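Sulfate transporter 4.1, chloroplastic (Arabidopsis thaliana, PDB 7LHV) carries sulfate across a membrane together with protons as an H(+)/sulfate symporter of the SLC26 family, and may take part in regulating sulfate assimilation. Local coordinates at residues L180-V185 with A384-G389; S307-G312 with I429-L434; H500-G505 with I530-S535. All blocks are in the same frame, centred on the assembly; numbering follows the deposited sequence.

Interaction 1 of 3, residues L180-V185 with A384-G389; sequences LLALLV and AYPATG
Val185 N donates to Leu181 O at 2.9 Å, closing the helical turn against which the ring of Pro386 is pressed. That bond is internal to the helix; what joins 180-185 to 384-389 is van der Waals contact, centred on Pro386 and Ala182. The proline meets the helix backbone itself: its CG sits 3.6 Å from Ala182 CA, with Ala182 N almost as near. Its CD touches the methyl of Ala182, at 3.7 Å between CD and Ala182 CB. Farther out, Leu181 CG and Val185 CG2 each stand 4.4 Å from Pro386 CG, two branched side chains one turn apart. A small residue at Ala182 allows this close approach. Its CB also reaches the opposing main chain, 3.3 Å from Ala384 O and 3.5 Å from Pro386 N.

Tyr385 contributes backbone rather than ring here. With CG set between its backbone N and carbonyl carbon (chi1 86°), the side chain leads away from the helix, and its OH bonds to Ser156 OG. An alanine in place of Pro386 would lack CG and CD, which would probably open a gap beside Ala182, Leu181 and Val185 and let the loop backbone turn more freely.

Strand 388-389, directly after this loop, pairs antiparallel with 149-150. In SLC26 relatives such a pair of short strands lies where two half-helices face each other around the substrate site, so the contact probably backs that region. Helix 153-166 supplies Val155 and Val159 against Pro386, with Val159 also touching Leu181. Helix 365-381 meets Ala182 through Ser380 and Val185 through Asn376, while helix 330-358 packs against Leu181 through Ser337.

Interaction 2 of 3, residues S307-G312 with I429-L434; sequences SISLVG and IPQCAL
Gln431 N gives its hydrogen to Ser309 O, 2.8 Å away and nearly straight at 167°. The matching bond runs in the other direction, from Val311 N to Ile429 O at 3.1 Å, and is more bent (143° at the hydrogen). Between them Leu310 and Pro430 face each other as a single beta bridge, their CA atoms 4.2 Å apart. Both carbonyl oxygens also receive a CA-H: Ser309 O from Pro430 CA at 3.3 Å, Ile429 O from Leu310 CA at 3.5 Å. Each oxygen is thus approached by one N-H and one C-H, which fixes the loop backbone against the start of the helix.

The bridge suits a helix N terminus. Pro430 is the N-cap residue and Gln431 opens the helix, where an amide has no carbonyl of an earlier turn to bond; here the loop 307-312 supplies one.

Val311 carries the apolar part. Its CG1, placed beside the backbone N and anti to the carbonyl carbon (chi1 -62°), lies beside the same Ile429 O that the amide bonds. That methyl then reaches Leu434 CD1 at 3.7 Å, the two side chains crossing at about a right angle. Leu310 has a lighter role: its side chain sets off away from the other segment, although CB still touches Ile429 O, and CD2 lies 4.2 Å from Pro430 CA.

Around this first shell, neighbouring helices hold the buried residues in place. Ile429 packs on Met114 of helix 91-119 and on Ile293 and Thr297 of helix 284-300; Pro430 also rests on Thr297. Leu434 lies against Ser115 and Lys118 of helix 91-119. The long connection between helices 284-300 and 330-358 is in this way bridged to the beginning of helix 431-443.

Interaction 3 of 3, residues H500-G505 with I530-S535; sequences HIAVLG and IVRIDS
His500 meets Asp534 at the start of an antiparallel strand pair, in which 501-504 borders strand 527-533 of the STAS domain as one of the two edge strands of a mixed four-stranded sheet within the chain. The histidine ND1 donates to Asp534 OD2 at 2.9 Å, using the oxygen's anti lone pair. Ring and carboxylate lie side by side, only 18° from coplanar. The backbones join here too, Asp534 N bonding to His500 O at 3.0 Å. His500 also packs against Thr580 of the second subunit.

Next, Ile501 faces Ile533 in a non-hydrogen-bonded pair. Its CG2, anti to the backbone N, reaches diagonally to Val531 CG1 at 3.6 Å; together with Val503 these side chains form the face covered by helix 542-560, which brings Tyr552 onto both valines.

Ala502 is paired with Arg532 by two main-chain bonds, one from each amide to the other's carbonyl. Its methyl lies 3.5 Å from Arg532 NH2. The arginine chain turns about its CG-CD bond (chi3 67°), which places NE, and its NH2 bonds Asp534 OD2 on the syn side at 3.3 Å as part of a salt bridge. This oxygen thus serves Arg532 and His500 together; the carboxylate would probably favour a protonated His500, an effect the nearby arginine may partly offset.

Val503 then stands in a second non-hydrogen-bonded pair, with Val531. Leu504, on the same side of the sheet as Ala502, crosses Arg532 at about a right angle: its CD1 is placed 4.1 Å above one guanidinium face, offset toward the rim. Its CB packs against Ile530, which also touches Val635 and Val639 of helix 635-643. At Gly505 the carbonyl oxygen comes 3.9 Å from Ile530 CD1.

From the N terminus, helix 173-194 contributes 180-185 and the chain reaches 307-312 before either contact has closed. Interaction 1 closes at 384-389, after 198 intervening residues, and interaction 2 closes at 429-434, after 116, so the two cross along the sequence. Both lie in the sulfate permease region, about 26 Å apart between centres and without touching: the first joins a helix to the loop leading into strand 388-389, the second an inter-helix loop to a helix start. Interaction 3 follows in series beyond helix 477-496, a short closure of 24 residues that attaches 500-505 to the STAS sheet, about 50 Å from interaction 1 between centres.

Interaction 1 of 3, residues L180-V185 with A384-G389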
loop_
_atom_site.group_PDB
_atom_site.type_symbol
_atom_site.label_atom_id
_atom_site.label_comp_id
_atom_site.label_asym_id
_atom_site.label_seq_id
_atom_site.Cartn_x
_atom_site.Cartn_y
_atom_site.Cartn_z
ATOM N N LEU A 180 -21.257 -6.624 -20.421
ATOM C CA LEU A 180 -21.375 -6.077 -19.074
ATOM C C LEU A 180 -20.012 -5.717 -18.504
ATOM O O LEU A 180 -19.871 -4.712 -17.798
ATOM C CB LEU A 180 -22.089 -7.074 -18.165
ATOM C CG LEU A 180 -22.154 -6.693 -16.687
ATOM C CD1 LEU A 180 -23.122 -5.547 -16.470
ATOM C CD2 LEU A 180 -22.535 -7.892 -15.849
ATOM N N LEU A 181 -18.995 -6.533 -18.788
ATOM C CA LEU A 181 -17.646 -6.220 -18.341
ATOM C C LEU A 181 -17.159 -4.922 -18.961
ATOM O O LEU A 181 -16.512 -4.110 -18.292
ATOM C CB LEU A 181 -16.705 -7.371 -18.689
ATOM C CG LEU A 181 -15.326 -7.360 -18.041
ATOM C CD1 LEU A 181 -15.460 -7.318 -16.543
ATOM C CD2 LEU A 181 -14.552 -8.589 -18.461
ATOM N N ALA A 182 -17.465 -4.707 -20.240
ATOM C CA ALA A 182 -17.097 -3.450 -20.883
ATOM C C ALA A 182 -17.799 -2.268 -20.231
ATOM O O ALA A 182 -17.187 -1.217 -20.012
ATOM C CB ALA A 182 -17.415 -3.511 -22.374
ATOM N N LEU A 183 -19.088 -2.421 -19.915
ATOM C CA LEU A 183 -19.818 -1.339 -19.253
ATOM C C LEU A 183 -19.233 -1.027 -17.881
ATOM O O LEU A 183 -19.072 0.144 -17.515
ATOM C CB LEU A 183 -21.296 -1.699 -19.126
ATOM C CG LEU A 183 -22.147 -0.699 -18.346
ATOM C CD1 LEU A 183 -22.223 0.622 -19.080
ATOM C CD2 LEU A 183 -23.534 -1.259 -18.103
ATOM N N LEU A 184 -18.914 -2.064 -17.105
ATOM C CA LEU A 184 -18.331 -1.850 -15.785
ATOM C C LEU A 184 -16.962 -1.194 -15.889
ATOM O O LEU A 184 -16.627 -0.310 -15.093
ATOM C CB LEU A 184 -18.235 -3.174 -15.031
ATOM C CG LEU A 184 -19.557 -3.863 -14.698
ATOM C CD1 LEU A 184 -19.301 -5.258 -14.170
ATOM C CD2 LEU A 184 -20.348 -3.045 -13.700
ATOM N N VAL A 185 -16.155 -1.616 -16.865
ATOM C CA VAL A 185 -14.847 -1.005 -17.065
ATOM C C VAL A 185 -15.000 0.463 -17.425
ATOM O O VAL A 185 -14.275 1.322 -16.912
ATOM C CB VAL A 185 -14.053 -1.775 -18.135
ATOM C CG1 VAL A 185 -12.908 -0.932 -18.654
ATOM C CG2 VAL A 185 -13.534 -3.077 -17.567
ATOM N N ALA A 384 -20.193 -4.252 -27.501
ATOM C CA ALA A 384 -18.744 -4.321 -27.606
ATOM C C ALA A 384 -18.145 -4.724 -26.268
ATOM O O ALA A 384 -18.725 -4.472 -25.210
ATOM C CB ALA A 384 -18.147 -2.986 -28.054
ATOM N N TYR A 385 -16.978 -5.350 -26.323
ATOM C CA TYR A 385 -16.240 -5.771 -25.144
ATOM C C TYR A 385 -15.020 -4.873 -24.950
ATOM O O TYR A 385 -14.608 -4.180 -25.887
ATOM C CB TYR A 385 -15.852 -7.256 -25.266
ATOM C CG TYR A 385 -14.569 -7.583 -25.993
ATOM C CD1 TYR A 385 -14.557 -7.785 -27.365
ATOM C CD2 TYR A 385 -13.379 -7.742 -25.300
ATOM C CE1 TYR A 385 -13.388 -8.103 -28.026
ATOM C CE2 TYR A 385 -12.209 -8.057 -25.953
ATOM C CZ TYR A 385 -12.220 -8.239 -27.314
ATOM O OH TYR A 385 -11.053 -8.556 -27.962
ATOM N N PRO A 386 -14.428 -4.836 -23.748
ATOM C CA PRO A 386 -13.553 -3.709 -23.387
ATOM C C PRO A 386 -12.441 -3.460 -24.398
ATOM O O PRO A 386 -11.808 -4.389 -24.902
ATOM C CB PRO A 386 -12.980 -4.131 -22.032
ATOM C CG PRO A 386 -13.962 -5.047 -21.476
ATOM C CD PRO A 386 -14.549 -5.790 -22.630
ATOM N N ALA A 387 -12.210 -2.181 -24.686
ATOM C CA ALA A 387 -11.223 -1.753 -25.664
ATOM C C ALA A 387 -10.336 -0.684 -25.049
ATOM O O ALA A 387 -10.839 0.289 -24.479
ATOM C CB ALA A 387 -11.900 -1.211 -26.925
ATOM N N THR A 388 -9.020 -0.863 -25.165
ATOM C CA THR A 388 -8.069 0.124 -24.670
ATOM C C THR A 388 -7.048 0.470 -25.745
ATOM O O THR A 388 -7.170 0.023 -26.889
ATOM C CB THR A 388 -7.356 -0.386 -23.415
ATOM O OG1 THR A 388 -6.719 -1.636 -23.701
ATOM C CG2 THR A 388 -8.345 -0.576 -22.278
ATOM N N GLY A 389 -6.043 1.265 -25.389
ATOM C CA GLY A 389 -5.018 1.629 -26.349
ATOM C C GLY A 389 -4.156 0.444 -26.740
ATOM O O GLY A 389 -3.929 -0.479 -25.960
#

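Interaction 2 of 3, residues S307-G312 with I429-L434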
loop_
_atom_site.group_PDB
_atom_site.type_symbol
_atom_site.label_atom_id
_atom_site.label_comp_id
_atom_site.label_asym_id
_atom_site.label_seq_id
_atom_site.Cartn_x
_atom_site.Cartn_y
_atom_site.Cartn_z
ATOM N N SER A 307 -8.743 -31.258 -42.548
ATOM C CA SER A 307 -8.686 -31.075 -41.104
ATOM C C SER A 307 -8.623 -29.616 -40.675
ATOM O O SER A 307 -8.582 -29.345 -39.471
ATOM C CB SER A 307 -7.483 -31.830 -40.532
ATOM O OG SER A 307 -6.281 -31.393 -41.137
ATOM N N ILE A 308 -8.615 -28.677 -41.613
ATOM C CA ILE A 308 -8.615 -27.263 -41.255
ATOM C C ILE A 308 -10.032 -26.834 -40.906
ATOM O O ILE A 308 -11.018 -27.424 -41.363
ATOM C CB ILE A 308 -8.031 -26.405 -42.393
ATOM C CG1 ILE A 308 -8.905 -26.509 -43.640
ATOM C CG2 ILE A 308 -6.608 -26.827 -42.702
ATOM C CD1 ILE A 308 -8.600 -25.459 -44.677
ATOM N N SER A 309 -10.138 -25.794 -40.087
ATOM C CA SER A 309 -11.420 -25.280 -39.629
ATOM C C SER A 309 -11.549 -23.812 -40.004
ATOM O O SER A 309 -10.587 -23.045 -39.893
ATOM C CB SER A 309 -11.573 -25.449 -38.115
ATOM O OG SER A 309 -12.828 -24.965 -37.673
ATOM N N LEU A 310 -12.737 -23.429 -40.451
ATOM C CA LEU A 310 -13.036 -22.059 -40.830
ATOM C C LEU A 310 -13.853 -21.381 -39.737
ATOM O O LEU A 310 -14.444 -22.033 -38.875
ATOM C CB LEU A 310 -13.795 -22.023 -42.158
ATOM C CG LEU A 310 -13.318 -23.011 -43.226
ATOM C CD1 LEU A 310 -14.194 -22.917 -44.462
ATOM C CD2 LEU A 310 -11.860 -22.775 -43.582
ATOM N N VAL A 311 -13.879 -20.046 -39.781
ATOM C CA VAL A 311 -14.578 -19.294 -38.746
ATOM C C VAL A 311 -16.087 -19.462 -38.842
ATOM O O VAL A 311 -16.803 -19.144 -37.886
ATOM C CB VAL A 311 -14.204 -17.802 -38.809
ATOM C CG1 VAL A 311 -12.720 -17.617 -38.567
ATOM C CG2 VAL A 311 -14.614 -17.219 -40.136
ATOM N N GLY A 312 -16.593 -19.947 -39.970
ATOM C CA GLY A 312 -18.016 -20.146 -40.128
ATOM C C GLY A 312 -18.744 -18.865 -40.489
ATOM O O GLY A 312 -18.151 -17.815 -40.739
ATOM N N ILE A 429 -12.090 -17.670 -43.803
ATOM C CA ILE A 429 -10.826 -17.473 -43.100
ATOM C C ILE A 429 -10.571 -18.665 -42.185
ATOM O O ILE A 429 -11.408 -18.972 -41.325
ATOM C CB ILE A 429 -10.830 -16.162 -42.300
ATOM C CG1 ILE A 429 -10.919 -14.963 -43.241
ATOM C CG2 ILE A 429 -9.591 -16.069 -41.432
ATOM C CD1 ILE A 429 -11.024 -13.640 -42.524
ATOM N N PRO A 430 -9.449 -19.365 -42.334
ATOM C CA PRO A 430 -9.141 -20.462 -41.412
ATOM C C PRO A 430 -8.873 -19.950 -40.006
ATOM O O PRO A 430 -8.401 -18.831 -39.804
ATOM C CB PRO A 430 -7.883 -21.096 -42.020
ATOM C CG PRO A 430 -7.843 -20.611 -43.433
ATOM C CD PRO A 430 -8.449 -19.249 -43.406
ATOM N N GLN A 431 -9.193 -20.793 -39.022
ATOM C CA GLN A 431 -8.931 -20.433 -37.632
ATOM C C GLN A 431 -7.442 -20.453 -37.318
ATOM O O GLN A 431 -6.975 -19.678 -36.473
ATOM C CB GLN A 431 -9.686 -21.374 -36.695
ATOM C CG GLN A 431 -11.190 -21.335 -36.871
ATOM C CD GLN A 431 -11.902 -22.357 -36.012
ATOM O OE1 GLN A 431 -13.019 -22.767 -36.316
ATOM N NE2 GLN A 431 -11.260 -22.769 -34.927
ATOM N N CYS A 432 -6.683 -21.331 -37.975
ATOM C CA CYS A 432 -5.242 -21.361 -37.755
ATOM C C CYS A 432 -4.583 -20.065 -38.205
ATOM O O CYS A 432 -3.570 -19.656 -37.629
ATOM C CB CYS A 432 -4.623 -22.557 -38.476
ATOM S SG CYS A 432 -4.750 -22.495 -40.268
ATOM N N ALA A 433 -5.142 -19.397 -39.218
ATOM C CA ALA A 433 -4.615 -18.095 -39.621
ATOM C C ALA A 433 -4.779 -17.064 -38.513
ATOM O O ALA A 433 -3.853 -16.297 -38.223
ATOM C CB ALA A 433 -5.304 -17.623 -40.900
ATOM N N LEU A 434 -5.951 -17.028 -37.877
ATOM C CA LEU A 434 -6.163 -16.108 -36.766
ATOM C C LEU A 434 -5.261 -16.454 -35.588
ATOM O O LEU A 434 -4.743 -15.562 -34.905
ATOM C CB LEU A 434 -7.632 -16.121 -36.346
ATOM C CG LEU A 434 -8.656 -15.809 -37.438
ATOM C CD1 LEU A 434 -10.049 -15.724 -36.845
ATOM C CD2 LEU A 434 -8.303 -14.525 -38.160
#

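Interaction 3 of 3, residues H500-G505 with I530-S535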
loop_
_atom_site.group_PDB
_atom_site.type_symbol
_atom_site.label_atom_id
_atom_site.label_comp_id
_atom_site.label_asym_id
_atom_site.label_seq_id
_atom_site.Cartn_x
_atom_site.Cartn_y
_atom_site.Cartn_z
ATOM N N HIS A 500 16.428 9.032 4.866
ATOM C CA HIS A 500 17.846 9.293 5.058
ATOM C C HIS A 500 18.033 10.377 6.109
ATOM O O HIS A 500 17.400 11.434 6.045
ATOM C CB HIS A 500 18.498 9.710 3.743
ATOM C CG HIS A 500 19.989 9.823 3.817
ATOM N ND1 HIS A 500 20.648 11.032 3.748
ATOM C CD2 HIS A 500 20.948 8.878 3.955
ATOM C CE1 HIS A 500 21.950 10.826 3.839
ATOM N NE2 HIS A 500 22.159 9.529 3.966
ATOM N N ILE A 501 18.896 10.106 7.084
ATOM C CA ILE A 501 19.211 11.041 8.154
ATOM C C ILE A 501 20.717 11.258 8.158
ATOM O O ILE A 501 21.486 10.292 8.187
ATOM C CB ILE A 501 18.718 10.524 9.516
ATOM C CG1 ILE A 501 17.200 10.668 9.616
ATOM C CG2 ILE A 501 19.406 11.255 10.646
ATOM C CD1 ILE A 501 16.613 10.057 10.858
ATOM N N ALA A 502 21.134 12.519 8.134
ATOM C CA ALA A 502 22.533 12.873 7.965
ATOM C C ALA A 502 23.090 13.498 9.236
ATOM O O ALA A 502 22.468 14.387 9.826
ATOM C CB ALA A 502 22.715 13.843 6.797
ATOM N N VAL A 503 24.267 13.034 9.647
ATOM C CA VAL A 503 24.986 13.608 10.777
ATOM C C VAL A 503 25.950 14.641 10.204
ATOM O O VAL A 503 26.964 14.297 9.598
ATOM C CB VAL A 503 25.714 12.539 11.591
ATOM C CG1 VAL A 503 26.540 13.183 12.690
ATOM C CG2 VAL A 503 24.718 11.554 12.177
ATOM N N LEU A 504 25.628 15.914 10.398
ATOM C CA LEU A 504 26.400 16.988 9.791
ATOM C C LEU A 504 27.683 17.255 10.565
ATOM O O LEU A 504 27.758 17.059 11.780
ATOM C CB LEU A 504 25.575 18.271 9.718
ATOM C CG LEU A 504 24.536 18.364 8.608
ATOM C CD1 LEU A 504 23.394 17.451 8.906
ATOM C CD2 LEU A 504 24.041 19.790 8.489
ATOM N N GLY A 505 28.697 17.713 9.842
ATOM C CA GLY A 505 29.960 18.058 10.452
ATOM C C GLY A 505 30.115 19.553 10.599
ATOM O O GLY A 505 29.506 20.158 11.485
ATOM N N ILE A 530 24.680 17.171 15.320
ATOM C CA ILE A 530 23.802 17.899 14.411
ATOM C C ILE A 530 23.188 16.891 13.453
ATOM O O ILE A 530 23.908 16.205 12.718
ATOM C CB ILE A 530 24.557 18.998 13.652
ATOM C CG1 ILE A 530 25.424 19.801 14.618
ATOM C CG2 ILE A 530 23.582 19.903 12.927
ATOM C CD1 ILE A 530 26.510 20.596 13.947
ATOM N N VAL A 531 21.861 16.807 13.453
ATOM C CA VAL A 531 21.125 15.807 12.691
ATOM C C VAL A 531 20.194 16.520 11.723
ATOM O O VAL A 531 19.470 17.440 12.115
ATOM C CB VAL A 531 20.334 14.866 13.618
ATOM C CG1 VAL A 531 19.326 14.063 12.826
ATOM C CG2 VAL A 531 21.281 13.943 14.350
ATOM N N ARG A 532 20.212 16.095 10.463
ATOM C CA ARG A 532 19.327 16.621 9.434
ATOM C C ARG A 532 18.467 15.490 8.898
ATOM O O ARG A 532 18.990 14.443 8.500
ATOM C CB ARG A 532 20.121 17.260 8.298
ATOM C CG ARG A 532 19.303 17.962 7.248
ATOM C CD ARG A 532 20.185 18.375 6.087
ATOM N NE ARG A 532 20.701 17.213 5.373
ATOM C CZ ARG A 532 21.874 17.174 4.756
ATOM N NH1 ARG A 532 22.679 18.222 4.734
ATOM N NH2 ARG A 532 22.246 16.053 4.146
ATOM N N ILE A 533 17.155 15.697 8.891
ATOM C CA ILE A 533 16.217 14.727 8.347
ATOM C C ILE A 533 15.955 15.106 6.895
ATOM O O ILE A 533 15.248 16.076 6.619
ATOM C CB ILE A 533 14.917 14.681 9.156
ATOM C CG1 ILE A 533 15.196 14.253 10.596
ATOM C CG2 ILE A 533 13.921 13.740 8.505
ATOM C CD1 ILE A 533 15.193 15.394 11.583
ATOM N N ASP A 534 16.517 14.336 5.967
ATOM C CA ASP A 534 16.422 14.667 4.551
ATOM C C ASP A 534 15.101 14.208 3.950
ATOM O O ASP A 534 15.093 13.537 2.913
ATOM C CB ASP A 534 17.585 14.039 3.781
ATOM C CG ASP A 534 18.930 14.573 4.216
ATOM O OD1 ASP A 534 19.041 15.795 4.443
ATOM O OD2 ASP A 534 19.883 13.774 4.330
ATOM N N SER A 535 13.984 14.581 4.575
ATOM C CA SER A 535 12.660 14.195 4.105
ATOM C C SER A 535 11.585 14.874 4.941
ATOM O O SER A 535 11.842 15.250 6.090
ATOM C CB SER A 535 12.478 12.680 4.170
ATOM O OG SER A 535 12.847 12.184 5.443
#